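Side-chain contacts in glycoside hydrolase family protein (Novosphingobium sp. PP1Y, PDB 6Q2F), which probably hydrolyses alpha-L-rhamnosides, as an alpha-L-rhamnosidase among the glycoside hydrolases, and carries a bound sodium ion: residues W59-N63 with G64-K68; K431-A434 with G435-W438; N511-P514 with R515-E518; T839-S842 with S843-R847; K1081-K1085 with G1086-L1090. One frame throughout, in Å; residues are numbered along the deposited sequence.

Interaction 1. Residues W59-N63 with G64-K68; sequences WHWMN and GNITK
I66 packs over one face of the W61 indole at about a right angle, and this apolar overlap carries the contact. Its CG2 lies 3.9 Å from the centroid of the six-membered ring of W61, almost on the ring normal, as a CH-pi contact. The other branch reaches the ring as well, with I66 CD1 3.4 Å from W61 CE3. Putting an alanine at W61 would probably open a gap beside I66 and deprive its CG2 and CD1 of the ring they rest on. In between, the chain reverses through a type I' beta turn, M62 to N65, at the C-terminal end of strand 56-62 of the (beta/alpha)8 barrel. As for polar bonds, M62 O is gripped twice from opposite faces of its carbonyl plane, by N65 N at 3.0 Å and by N65 ND2 at 3.1 Å. The N65 amide also binds P96 O through ND2 and I98 N through OD1. One water accepts from G64 N and may donate to W61 O, though other acceptors compete; another joins M62 N to N65 O.

Interaction 2. Residues K431-A434 with G435-W438; sequences KLPA and GQHW
L432 lays its CD1 methyl over one face of the W438 indole, 3.6 Å from the centroid of the five-membered ring and 18° off its normal, a CH-pi contact. The methyl is shifted toward the nitrogen side of the ring: L432 CD1 comes to 3.5 Å from W438 NE1, and L432 CG follows at 3.6 Å from the same atom. The second branch, CD2, lies beside the rim of the benzene half, 4.1 Å from W438 CZ2. What brings the leucine here is its first torsion, which sets CG beside the backbone N (chi1 -72°). The indole is held from outside too, since NE1 bonds to P430 O and W427 meets the ring edge-to-face; together these would limit how far it can turn. On its other flank L432 CD1 packs against the backbone, 3.4 Å from Q436 O. Further round the loop P433 and Q436 meet by plain packing, with P433 CB 3.6 Å from Q436 OE1 and Q436 CB 3.4 Å from P433 O. No hydrogen bond joins 431-434 to 435-438; the two meet by van der Waals packing. The chain swings round at A434 and G435, the glycine having a positive phi of 79°. This is a surface loop folding back on the start of strand 436-447, which runs between strands 151-160 and 206-217 in a four-stranded antiparallel sheet.

Interaction 3. Residues N511-P514 with R515-E518; sequences NWTP and RMLE
W512 presents one face of its indole to M516, whose CB stands 3.8 Å from the centroid of the six-membered ring in a CH-pi contact. The indole gets there with CG anti to the backbone N (chi1 179°). L517 meets the same ring at its edge, CG lying 4.1 Å from W512 CH2. A serine in place of W512 would probably leave M516 CB and L517 CG without the surface they pack on and open a gap beside the start of the helix. Next, T513 O accepts M516 N at 2.9 Å, the donor standing above the carbonyl plane. The T513 hydroxyl bonds to D465, and a water links T513 OG1 at 2.7 Å to R515 N at 3.0 Å. P514 follows, its carbonyl O joined through a second water to L517 N, so solvent serves two amides at the helix entrance. The whole is a type I beta turn, T513 to M516, that runs into helix 516-524 with R515 at the N-cap position.

Interaction 4. Residues T839-S842 with S843-R847; sequences TEWS and SLVAR
V845 sets its CG2 methyl over one face of the W841 indole, 3.7 Å from the centroid of the six-membered ring and 14° off the normal, a CH-pi contact. The methyl comes nearest the ring at W841 CZ3, 3.6 Å away, and also lies 3.4 Å from W841 O. Having CG anti to the backbone N (chi1 -171°) places the indole alongside V845. On another side of the same turn E840 and L844 lie alongside and point the same way, E840 CG being 4.0 Å from L844 CD1. Both pairs are four residues apart, one turn of helix 838-848, which lies in the connection between the parallel neighbours 818-820 and 860-863, ahead of the short antiparallel strand 854-857. Backbone bonds of that helix fix the spacing, V845 N giving to W841 O at 3.0 Å and L844 N to E840 O at 2.9 Å. Further out, W841 NE1 bonds to M801 O, and E840 OE1 forms a salt bridge with R807 of helix 803-814. L806 of that helix touches both L844 and V845.

Interaction 5. Residues K1081-K1085 with G1086-L1090; sequences KAVRK and GQNTL
The chain folds back between R1084 and N1088, bending at G1086, whose phi of 94° would press any side chain against the carbonyl O of K1085. The N1088 carboxamide spans this bend and takes hold of both polar backbone atoms of R1084. R1084 N donates to N1088 OD1 at 2.6 Å with a nearly straight N-H...O angle of 167°, in the carbonyl plane and on a lone pair. N1088 ND2 answers by donating to R1084 O at 2.9 Å, which lies in the plane of the amide. Gripped at both ends, the amide can hardly flip, and its rotation is fixed. The first torsion sets its CG beside the backbone N of N1088 (chi1 -64°), which carries the group across to the loop. Apolar atoms close in around the same oxygen: V1083 CB is 3.3 Å and R1084 CG 3.4 Å from N1088 OD1. The arginine chain then touches the strand backbone, with R1084 CD 3.6 Å from Q1087 O. N1088 OD1 has a further donor in N1063 ND2, so this buried oxygen accepts two N-H groups. N1063 also bonds to A1082 O and T1089 N, linking the loop to the strand. Strand 1086-1095 itself runs antiparallel between strands 1028-1037 and 1057-1062 in a six-stranded sheet of what is probably a galactose-binding-like domain, and V1083 touches V1062 of the second neighbour.

From the N terminus the five contacts follow one another in series; none nests in or crosses another, and none touches another. Interaction 1 closes the turn between the barrel strand 56-62 and helix 68-81. Interaction 2 closes a surface loop at the start of strand 436-447 in an antiparallel sheet. Interaction 3 closes the turn leading from the loop after barrel strand 497-502 into helix 516-524; its nearest atoms are about 17 Å from interaction 2. Interaction 4 joins successive turns within helix 838-848. Interaction 5 closes a loop on strand 1086-1095 in what is probably the galactose-binding-like domain, its centre about 103 Å from that of interaction 2, across the centre of the chain.

Interaction 1. Residues W59-N63 with G64-K68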
loop_
_atom_site.group_PDB
_atom_site.type_symbol
_atom_site.label_atom_id
_atom_site.label_comp_id
_atom_site.label_asym_id
_atom_site.label_seq_id
_atom_site.Cartn_x
_atom_site.Cartn_y
_atom_site.Cartn_z
ATOM N N TRP A 59 1.346 -1.784 17.938
ATOM C CA TRP A 59 1.262 -1.523 19.383
ATOM C C TRP A 59 1.777 -0.107 19.647
ATOM O O TRP A 59 2.928 0.102 20.036
ATOM C CB TRP A 59 2.053 -2.584 20.137
ATOM C CG TRP A 59 1.987 -2.547 21.625
ATOM C CD1 TRP A 59 0.859 -2.557 22.422
ATOM C CD2 TRP A 59 3.103 -2.627 22.510
ATOM N NE1 TRP A 59 1.229 -2.593 23.751
ATOM C CE2 TRP A 59 2.599 -2.635 23.828
ATOM C CE3 TRP A 59 4.484 -2.669 22.316
ATOM C CZ2 TRP A 59 3.429 -2.686 24.939
ATOM C CZ3 TRP A 59 5.310 -2.700 23.421
ATOM C CH2 TRP A 59 4.780 -2.719 24.718
ATOM N N HIS A 60 0.910 0.872 19.425
ATOM C CA HIS A 60 1.303 2.271 19.505
ATOM C C HIS A 60 1.375 2.734 20.953
ATOM O O HIS A 60 0.452 2.506 21.732
ATOM C CB HIS A 60 0.317 3.150 18.740
ATOM C CG HIS A 60 0.370 2.974 17.254
ATOM N ND1 HIS A 60 -0.319 1.977 16.597
ATOM C CD2 HIS A 60 1.011 3.688 16.297
ATOM C CE1 HIS A 60 -0.091 2.076 15.298
ATOM N NE2 HIS A 60 0.712 3.104 15.090
ATOM N N TRP A 61 2.474 3.388 21.307
ATOM C CA TRP A 61 2.599 4.102 22.571
ATOM C C TRP A 61 2.139 5.538 22.336
ATOM O O TRP A 61 2.810 6.298 21.638
ATOM C CB TRP A 61 4.044 4.069 23.069
ATOM C CG TRP A 61 4.490 2.748 23.614
ATOM C CD1 TRP A 61 3.798 1.584 23.615
ATOM C CD2 TRP A 61 5.749 2.474 24.240
ATOM N NE1 TRP A 61 4.542 0.588 24.201
ATOM C CE2 TRP A 61 5.747 1.118 24.597
ATOM C CE3 TRP A 61 6.890 3.248 24.514
ATOM C CZ2 TRP A 61 6.829 0.515 25.249
ATOM C CZ3 TRP A 61 7.942 2.658 25.164
ATOM C CH2 TRP A 61 7.908 1.296 25.522
HETATM N N MSE A 62 0.991 5.903 22.902
HETATM C CA MSE A 62 0.344 7.162 22.564
HETATM C C MSE A 62 0.867 8.345 23.401
HETATM O O MSE A 62 0.460 8.516 24.544
HETATM C CB MSE A 62 -1.179 7.045 22.740
HETATM C CG MSE A 62 -1.897 6.059 21.807
HETATM SE SE MSE A 62 -1.340 6.193 19.951
HETATM C CE MSE A 62 -1.879 8.060 19.760
ATOM N N ASN A 63 1.770 9.151 22.828
ATOM C CA ASN A 63 2.140 10.449 23.402
ATOM C C ASN A 63 2.651 10.312 24.839
ATOM O O ASN A 63 2.244 11.048 25.736
ATOM C CB ASN A 63 0.938 11.404 23.329
ATOM C CG ASN A 63 1.309 12.864 23.551
ATOM O OD1 ASN A 63 0.423 13.704 23.699
ATOM N ND2 ASN A 63 2.610 13.178 23.547
ATOM N N GLY A 64 3.554 9.362 25.062
ATOM C CA GLY A 64 4.125 9.200 26.386
ATOM C C GLY A 64 3.234 8.494 27.401
ATOM O O GLY A 64 3.666 8.301 28.548
ATOM N N ASN A 65 2.010 8.104 27.035
ATOM C CA ASN A 65 1.122 7.377 27.948
ATOM C C ASN A 65 1.579 5.922 28.042
ATOM O O ASN A 65 1.079 5.033 27.347
ATOM C CB ASN A 65 -0.318 7.474 27.464
ATOM C CG ASN A 65 -0.947 8.815 27.796
ATOM O OD1 ASN A 65 -1.080 9.160 28.956
ATOM N ND2 ASN A 65 -1.339 9.566 26.776
ATOM N N ILE A 66 2.535 5.672 28.939
ATOM C CA ILE A 66 3.280 4.415 28.975
ATOM C C ILE A 66 3.578 4.062 30.420
ATOM O O ILE A 66 4.066 4.904 31.173
ATOM C CB ILE A 66 4.623 4.526 28.221
ATOM C CG1 ILE A 66 4.436 5.041 26.791
ATOM C CG2 ILE A 66 5.366 3.204 28.248
ATOM C CD1 ILE A 66 5.657 5.865 26.300
ATOM N N THR A 67 3.319 2.813 30.807
ATOM C CA THR A 67 3.827 2.304 32.076
ATOM C C THR A 67 4.296 0.869 31.877
ATOM O O THR A 67 3.774 0.140 31.026
ATOM C CB THR A 67 2.800 2.322 33.222
ATOM O OG1 THR A 67 1.739 1.410 32.940
ATOM C CG2 THR A 67 2.222 3.722 33.474
ATOM N N LYS A 68 5.275 0.460 32.693
ATOM C CA LYS A 68 5.691 -0.938 32.689
ATOM C C LYS A 68 4.561 -1.852 33.139
ATOM O O LYS A 68 4.396 -2.955 32.609
ATOM C CB LYS A 68 6.918 -1.113 33.572
ATOM C CG LYS A 68 8.219 -0.723 32.844
ATOM C CD LYS A 68 9.230 -0.154 33.813
ATOM C CE LYS A 68 10.265 -1.192 34.150
ATOM N NZ LYS A 68 11.129 -0.732 35.249
HETATM O O HOH W 1 4.556 7.746 23.222
HETATM O O HOH W 2 -0.207 4.406 24.989
#

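Interaction 2. Residues K431-A434 with G435-W438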
loop_
_atom_site.group_PDB
_atom_site.type_symbol
_atom_site.label_atom_id
_atom_site.label_comp_id
_atom_site.label_asym_id
_atom_site.label_seq_id
_atom_site.Cartn_x
_atom_site.Cartn_y
_atom_site.Cartn_z
ATOM N N LYS A 431 33.626 31.232 -30.098
ATOM C CA LYS A 431 32.795 31.962 -31.041
ATOM C C LYS A 431 31.699 31.066 -31.605
ATOM O O LYS A 431 31.873 29.857 -31.773
ATOM C CB LYS A 431 33.661 32.510 -32.176
ATOM C CG LYS A 431 33.302 33.899 -32.664
ATOM C CD LYS A 431 34.408 34.448 -33.573
ATOM C CE LYS A 431 34.029 35.794 -34.188
ATOM N NZ LYS A 431 32.964 35.659 -35.225
ATOM N N LEU A 432 30.566 31.673 -31.913
ATOM C CA LEU A 432 29.408 30.954 -32.407
ATOM C C LEU A 432 28.936 31.586 -33.702
ATOM O O LEU A 432 29.242 32.751 -33.980
ATOM C CB LEU A 432 28.261 30.974 -31.382
ATOM C CG LEU A 432 28.395 30.127 -30.117
ATOM C CD1 LEU A 432 27.374 30.563 -29.084
ATOM C CD2 LEU A 432 28.220 28.649 -30.429
ATOM N N PRO A 433 28.190 30.845 -34.522
ATOM C CA PRO A 433 27.465 31.473 -35.636
ATOM C C PRO A 433 26.625 32.663 -35.193
ATOM O O PRO A 433 26.330 32.817 -34.003
ATOM C CB PRO A 433 26.581 30.336 -36.157
ATOM C CG PRO A 433 27.334 29.093 -35.805
ATOM C CD PRO A 433 28.077 29.375 -34.536
ATOM N N ALA A 434 26.246 33.519 -36.136
ATOM C CA ALA A 434 25.437 34.684 -35.818
ATOM C C ALA A 434 24.030 34.247 -35.441
ATOM O O ALA A 434 23.499 33.277 -35.982
ATOM C CB ALA A 434 25.388 35.657 -37.000
ATOM N N GLY A 435 23.431 34.977 -34.503
ATOM C CA GLY A 435 22.120 34.614 -33.999
ATOM C C GLY A 435 22.135 33.496 -32.980
ATOM O O GLY A 435 21.122 32.813 -32.806
ATOM N N GLN A 436 23.258 33.298 -32.292
ATOM C CA GLN A 436 23.446 32.141 -31.418
ATOM C C GLN A 436 24.329 32.576 -30.257
ATOM O O GLN A 436 25.483 32.963 -30.475
ATOM C CB GLN A 436 24.091 30.991 -32.188
ATOM C CG GLN A 436 23.450 29.634 -32.004
ATOM C CD GLN A 436 23.980 28.611 -32.998
ATOM O OE1 GLN A 436 23.932 28.828 -34.208
ATOM N NE2 GLN A 436 24.494 27.493 -32.487
ATOM N N HIS A 437 23.807 32.523 -29.035
ATOM C CA HIS A 437 24.601 32.863 -27.859
ATOM C C HIS A 437 24.760 31.653 -26.945
ATOM O O HIS A 437 24.196 30.578 -27.181
ATOM C CB HIS A 437 23.991 34.049 -27.099
ATOM C CG HIS A 437 22.673 33.759 -26.450
ATOM N ND1 HIS A 437 21.474 33.857 -27.123
ATOM C CD2 HIS A 437 22.362 33.420 -25.174
ATOM C CE1 HIS A 437 20.483 33.569 -26.298
ATOM N NE2 HIS A 437 20.995 33.303 -25.108
ATOM N N TRP A 438 25.567 31.838 -25.902
ATOM C CA TRP A 438 25.843 30.787 -24.934
ATOM C C TRP A 438 24.868 30.848 -23.768
ATOM O O TRP A 438 24.479 31.929 -23.314
ATOM C CB TRP A 438 27.276 30.889 -24.405
ATOM C CG TRP A 438 28.307 30.322 -25.326
ATOM C CD1 TRP A 438 29.164 31.019 -26.137
ATOM C CD2 TRP A 438 28.592 28.934 -25.540
ATOM N NE1 TRP A 438 29.964 30.145 -26.839
ATOM C CE2 TRP A 438 29.630 28.861 -26.493
ATOM C CE3 TRP A 438 28.072 27.748 -25.018
ATOM C CZ2 TRP A 438 30.153 27.648 -26.929
ATOM C CZ3 TRP A 438 28.594 26.543 -25.457
ATOM C CH2 TRP A 438 29.624 26.502 -26.399
#

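Interaction 3. Residues N511-P514 with R515-E518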
loop_
_atom_site.group_PDB
_atom_site.type_symbol
_atom_site.label_atom_id
_atom_site.label_comp_id
_atom_site.label_asym_id
_atom_site.label_seq_id
_atom_site.Cartn_x
_atom_site.Cartn_y
_atom_site.Cartn_z
ATOM N N ASN A 511 14.981 14.343 -6.208
ATOM C CA ASN A 511 15.441 13.920 -7.527
ATOM C C ASN A 511 16.922 14.191 -7.734
ATOM O O ASN A 511 17.360 14.358 -8.887
ATOM C CB ASN A 511 14.635 14.605 -8.641
ATOM C CG ASN A 511 14.922 16.106 -8.749
ATOM O OD1 ASN A 511 15.642 16.691 -7.944
ATOM N ND2 ASN A 511 14.337 16.733 -9.769
ATOM N N TRP A 512 17.706 14.288 -6.662
ATOM C CA TRP A 512 19.153 14.372 -6.800
ATOM C C TRP A 512 19.814 13.600 -5.668
ATOM O O TRP A 512 19.295 13.511 -4.551
ATOM C CB TRP A 512 19.683 15.823 -6.804
ATOM C CG TRP A 512 21.180 15.838 -6.913
ATOM C CD1 TRP A 512 22.067 16.042 -5.912
ATOM C CD2 TRP A 512 21.956 15.547 -8.086
ATOM N NE1 TRP A 512 23.355 15.937 -6.382
ATOM C CE2 TRP A 512 23.310 15.618 -7.715
ATOM C CE3 TRP A 512 21.632 15.248 -9.416
ATOM C CZ2 TRP A 512 24.346 15.417 -8.627
ATOM C CZ3 TRP A 512 22.659 15.029 -10.315
ATOM C CH2 TRP A 512 23.999 15.121 -9.917
ATOM N N THR A 513 20.972 13.037 -5.975
ATOM C CA THR A 513 21.809 12.426 -4.959
ATOM C C THR A 513 23.234 12.540 -5.478
ATOM O O THR A 513 23.441 12.536 -6.697
ATOM C CB THR A 513 21.385 10.965 -4.680
ATOM O OG1 THR A 513 21.964 10.495 -3.456
ATOM C CG2 THR A 513 21.770 10.031 -5.831
ATOM N N PRO A 514 24.224 12.688 -4.597
ATOM C CA PRO A 514 25.559 13.123 -5.071
ATOM C C PRO A 514 26.215 12.195 -6.099
ATOM O O PRO A 514 26.897 12.688 -7.005
ATOM C CB PRO A 514 26.371 13.219 -3.771
ATOM C CG PRO A 514 25.331 13.603 -2.740
ATOM C CD PRO A 514 24.107 12.747 -3.129
ATOM N N ARG A 515 26.007 10.882 -6.012
ATOM C CA ARG A 515 26.586 9.942 -6.965
ATOM C C ARG A 515 25.728 9.754 -8.202
ATOM O O ARG A 515 26.029 8.871 -9.008
ATOM C CB ARG A 515 26.819 8.580 -6.299
ATOM C CG ARG A 515 27.776 8.619 -5.090
ATOM C CD ARG A 515 27.930 7.222 -4.495
ATOM N NE ARG A 515 28.950 7.170 -3.446
ATOM C CZ ARG A 515 30.039 6.410 -3.492
ATOM N NH1 ARG A 515 30.252 5.622 -4.541
ATOM N NH2 ARG A 515 30.908 6.432 -2.491
HETATM N N MSE A 516 24.688 10.563 -8.380
HETATM C CA MSE A 516 23.712 10.367 -9.466
HETATM C C MSE A 516 24.313 10.144 -10.872
HETATM O O MSE A 516 23.858 9.260 -11.603
HETATM C CB MSE A 516 22.766 11.555 -9.522
HETATM C CG MSE A 516 21.645 11.385 -10.495
HETATM SE SE MSE A 516 20.415 10.021 -9.874
HETATM C CE MSE A 516 19.343 9.896 -11.464
ATOM N N LEU A 517 25.302 10.953 -11.265
ATOM C CA LEU A 517 25.869 10.807 -12.607
ATOM C C LEU A 517 26.515 9.436 -12.793
ATOM O O LEU A 517 26.300 8.777 -13.816
ATOM C CB LEU A 517 26.874 11.930 -12.897
ATOM C CG LEU A 517 26.235 13.320 -12.912
ATOM C CD1 LEU A 517 27.248 14.391 -13.322
ATOM C CD2 LEU A 517 25.014 13.346 -13.840
ATOM N N GLU A 518 27.291 8.977 -11.807
ATOM C CA GLU A 518 27.860 7.631 -11.884
ATOM C C GLU A 518 26.766 6.572 -11.864
ATOM O O GLU A 518 26.837 5.588 -12.609
ATOM C CB GLU A 518 28.821 7.363 -10.723
ATOM C CG GLU A 518 30.009 8.297 -10.585
ATOM C CD GLU A 518 30.573 8.260 -9.166
ATOM O OE1 GLU A 518 31.094 7.200 -8.751
ATOM O OE2 GLU A 518 30.456 9.281 -8.454
HETATM O O HOH W 3 24.482 9.468 -3.796
HETATM O O HOH W 4 26.903 12.750 -9.713
#

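Interaction 4. Residues T839-S842 with S843-R847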
loop_
_atom_site.group_PDB
_atom_site.type_symbol
_atom_site.label_atom_id
_atom_site.label_comp_id
_atom_site.label_asym_id
_atom_site.label_seq_id
_atom_site.Cartn_x
_atom_site.Cartn_y
_atom_site.Cartn_z
ATOM N N THR A 839 18.432 -1.132 -34.271
ATOM C CA THR A 839 17.946 -2.241 -35.045
ATOM C C THR A 839 17.503 -3.501 -34.326
ATOM O O THR A 839 16.601 -4.139 -34.746
ATOM C CB THR A 839 19.087 -2.621 -36.002
ATOM O OG1 THR A 839 19.328 -1.517 -36.858
ATOM C CG2 THR A 839 18.798 -3.850 -36.825
ATOM N N GLU A 840 18.172 -3.858 -33.266
ATOM C CA GLU A 840 17.912 -5.104 -32.554
ATOM C C GLU A 840 16.524 -5.127 -31.921
ATOM O O GLU A 840 15.852 -6.169 -31.927
ATOM C CB GLU A 840 18.994 -5.337 -31.496
ATOM C CG GLU A 840 18.765 -6.607 -30.680
ATOM C CD GLU A 840 19.793 -6.789 -29.581
ATOM O OE1 GLU A 840 20.741 -5.979 -29.508
ATOM O OE2 GLU A 840 19.644 -7.739 -28.791
ATOM N N TRP A 841 16.073 -3.993 -31.378
ATOM C CA TRP A 841 14.735 -3.924 -30.793
ATOM C C TRP A 841 13.685 -4.306 -31.827
ATOM O O TRP A 841 12.818 -5.146 -31.565
ATOM C CB TRP A 841 14.476 -2.514 -30.253
ATOM C CG TRP A 841 13.227 -2.337 -29.427
ATOM C CD1 TRP A 841 13.151 -2.313 -28.068
ATOM C CD2 TRP A 841 11.881 -2.128 -29.904
ATOM N NE1 TRP A 841 11.853 -2.114 -27.665
ATOM C CE2 TRP A 841 11.052 -1.996 -28.769
ATOM C CE3 TRP A 841 11.305 -2.030 -31.173
ATOM C CZ2 TRP A 841 9.680 -1.781 -28.863
ATOM C CZ3 TRP A 841 9.941 -1.819 -31.264
ATOM C CH2 TRP A 841 9.143 -1.698 -30.118
ATOM N N SER A 842 13.776 -3.717 -33.025
ATOM C CA SER A 842 12.820 -4.015 -34.088
ATOM C C SER A 842 12.932 -5.461 -34.561
ATOM O O SER A 842 11.923 -6.089 -34.896
ATOM C CB SER A 842 13.022 -3.063 -35.267
ATOM O OG SER A 842 12.454 -1.790 -34.999
ATOM N N SER A 843 14.150 -5.999 -34.625
ATOM C CA SER A 843 14.308 -7.385 -35.058
ATOM C C SER A 843 13.638 -8.331 -34.074
ATOM O O SER A 843 12.967 -9.289 -34.471
ATOM C CB SER A 843 15.791 -7.733 -35.202
ATOM O OG SER A 843 16.407 -6.914 -36.173
ATOM N N LEU A 844 13.819 -8.076 -32.778
ATOM C CA LEU A 844 13.232 -8.944 -31.772
ATOM C C LEU A 844 11.714 -8.852 -31.803
ATOM O O LEU A 844 11.027 -9.869 -31.664
ATOM C CB LEU A 844 13.779 -8.589 -30.387
ATOM C CG LEU A 844 15.251 -8.967 -30.194
ATOM C CD1 LEU A 844 15.758 -8.492 -28.844
ATOM C CD2 LEU A 844 15.425 -10.471 -30.308
ATOM N N VAL A 845 11.170 -7.646 -31.994
ATOM C CA VAL A 845 9.722 -7.537 -32.122
ATOM C C VAL A 845 9.249 -8.320 -33.338
ATOM O O VAL A 845 8.279 -9.080 -33.260
ATOM C CB VAL A 845 9.283 -6.064 -32.180
ATOM C CG1 VAL A 845 7.820 -5.972 -32.588
ATOM C CG2 VAL A 845 9.469 -5.406 -30.811
ATOM N N ALA A 846 9.946 -8.183 -34.472
ATOM C CA ALA A 846 9.531 -8.917 -35.666
ATOM C C ALA A 846 9.612 -10.425 -35.449
ATOM O O ALA A 846 8.786 -11.166 -35.978
ATOM C CB ALA A 846 10.370 -8.498 -36.892
ATOM N N ARG A 847 10.573 -10.897 -34.651
ATOM C CA ARG A 847 10.701 -12.338 -34.445
ATOM C C ARG A 847 9.595 -12.873 -33.544
ATOM O O ARG A 847 9.003 -13.922 -33.835
ATOM C CB ARG A 847 12.074 -12.690 -33.862
ATOM C CG ARG A 847 12.424 -14.166 -34.094
ATOM C CD ARG A 847 13.675 -14.625 -33.346
ATOM N NE ARG A 847 13.762 -16.083 -33.396
ATOM C CZ ARG A 847 14.776 -16.802 -32.922
ATOM N NH1 ARG A 847 15.814 -16.212 -32.357
ATOM N NH2 ARG A 847 14.756 -18.122 -33.024
#

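Interaction 5. Residues K1081-K1085 with G1086-L1090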
loop_
_atom_site.group_PDB
_atom_site.type_symbol
_atom_site.label_atom_id
_atom_site.label_comp_id
_atom_site.label_asym_id
_atom_site.label_seq_id
_atom_site.Cartn_x
_atom_site.Cartn_y
_atom_site.Cartn_z
ATOM N N LYS A 1081 -20.978 -34.199 22.006
ATOM C CA LYS A 1081 -20.027 -34.873 22.882
ATOM C C LYS A 1081 -20.103 -34.395 24.319
ATOM O O LYS A 1081 -19.708 -35.135 25.229
ATOM C CB LYS A 1081 -18.592 -34.671 22.362
ATOM C CG LYS A 1081 -18.297 -35.513 21.108
ATOM C CD LYS A 1081 -16.920 -35.214 20.526
ATOM C CE LYS A 1081 -16.677 -36.019 19.251
ATOM N NZ LYS A 1081 -15.307 -35.801 18.698
ATOM N N ALA A 1082 -20.600 -33.186 24.547
ATOM C CA ALA A 1082 -20.626 -32.634 25.888
ATOM C C ALA A 1082 -21.932 -32.891 26.633
ATOM O O ALA A 1082 -21.964 -32.718 27.853
ATOM C CB ALA A 1082 -20.361 -31.129 25.835
ATOM N N VAL A 1083 -23.005 -33.283 25.941
ATOM C CA VAL A 1083 -24.290 -33.463 26.617
ATOM C C VAL A 1083 -24.330 -34.814 27.323
ATOM O O VAL A 1083 -23.568 -35.742 27.026
ATOM C CB VAL A 1083 -25.485 -33.331 25.651
ATOM C CG1 VAL A 1083 -25.592 -31.934 25.076
ATOM C CG2 VAL A 1083 -25.395 -34.390 24.543
ATOM N N ARG A 1084 -25.273 -34.927 28.246
ATOM C CA ARG A 1084 -25.545 -36.157 28.965
ATOM C C ARG A 1084 -27.032 -36.453 28.863
ATOM O O ARG A 1084 -27.845 -35.563 28.591
ATOM C CB ARG A 1084 -25.143 -36.033 30.437
ATOM C CG ARG A 1084 -25.938 -34.985 31.138
ATOM C CD ARG A 1084 -25.292 -34.521 32.450
ATOM N NE ARG A 1084 -24.874 -35.649 33.274
ATOM C CZ ARG A 1084 -24.449 -35.549 34.530
ATOM N NH1 ARG A 1084 -24.389 -34.368 35.133
ATOM N NH2 ARG A 1084 -24.080 -36.636 35.186
ATOM N N LYS A 1085 -27.390 -37.682 29.159
ATOM C CA LYS A 1085 -28.768 -38.086 29.169
ATOM C C LYS A 1085 -29.494 -37.351 30.292
ATOM O O LYS A 1085 -29.036 -37.315 31.383
ATOM C CB LYS A 1085 -28.797 -39.575 29.443
ATOM C CG LYS A 1085 -29.847 -40.327 28.682
ATOM C CD LYS A 1085 -29.533 -40.372 27.215
ATOM C CE LYS A 1085 -30.629 -41.089 26.479
ATOM N NZ LYS A 1085 -30.853 -42.442 27.033
ATOM N N GLY A 1086 -30.637 -36.780 30.023
ATOM C CA GLY A 1086 -31.380 -36.075 31.055
ATOM C C GLY A 1086 -31.102 -34.586 31.114
ATOM O O GLY A 1086 -30.940 -33.937 30.079
ATOM N N GLN A 1087 -31.045 -34.027 32.320
ATOM C CA GLN A 1087 -30.851 -32.596 32.465
ATOM C C GLN A 1087 -29.395 -32.216 32.236
ATOM O O GLN A 1087 -28.478 -32.878 32.734
ATOM C CB GLN A 1087 -31.293 -32.133 33.852
ATOM C CG GLN A 1087 -31.809 -30.690 33.891
ATOM C CD GLN A 1087 -33.259 -30.575 33.432
ATOM O OE1 GLN A 1087 -33.730 -31.355 32.609
ATOM N NE2 GLN A 1087 -33.978 -29.609 33.992
ATOM N N ASN A 1088 -29.197 -31.138 31.477
ATOM C CA ASN A 1088 -27.889 -30.590 31.148
ATOM C C ASN A 1088 -27.856 -29.121 31.542
ATOM O O ASN A 1088 -28.856 -28.412 31.397
ATOM C CB ASN A 1088 -27.592 -30.704 29.650
ATOM C CG ASN A 1088 -27.497 -32.147 29.166
ATOM O OD1 ASN A 1088 -26.427 -32.612 28.770
ATOM N ND2 ASN A 1088 -28.624 -32.860 29.194
ATOM N N THR A 1089 -26.703 -28.653 32.018
ATOM C CA THR A 1089 -26.541 -27.242 32.310
ATOM C C THR A 1089 -25.984 -26.558 31.071
ATOM O O THR A 1089 -25.213 -27.150 30.309
ATOM C CB THR A 1089 -25.635 -27.016 33.525
ATOM O OG1 THR A 1089 -24.302 -27.404 33.219
ATOM C CG2 THR A 1089 -26.130 -27.868 34.730
ATOM N N LEU A 1090 -26.409 -25.318 30.864
ATOM C CA LEU A 1090 -26.038 -24.522 29.704
ATOM C C LEU A 1090 -25.648 -23.144 30.211
ATOM O O LEU A 1090 -26.417 -22.511 30.942
ATOM C CB LEU A 1090 -27.199 -24.420 28.706
ATOM C CG LEU A 1090 -26.992 -23.571 27.446
ATOM C CD1 LEU A 1090 -25.843 -24.114 26.593
ATOM C CD2 LEU A 1090 -28.281 -23.581 26.611
#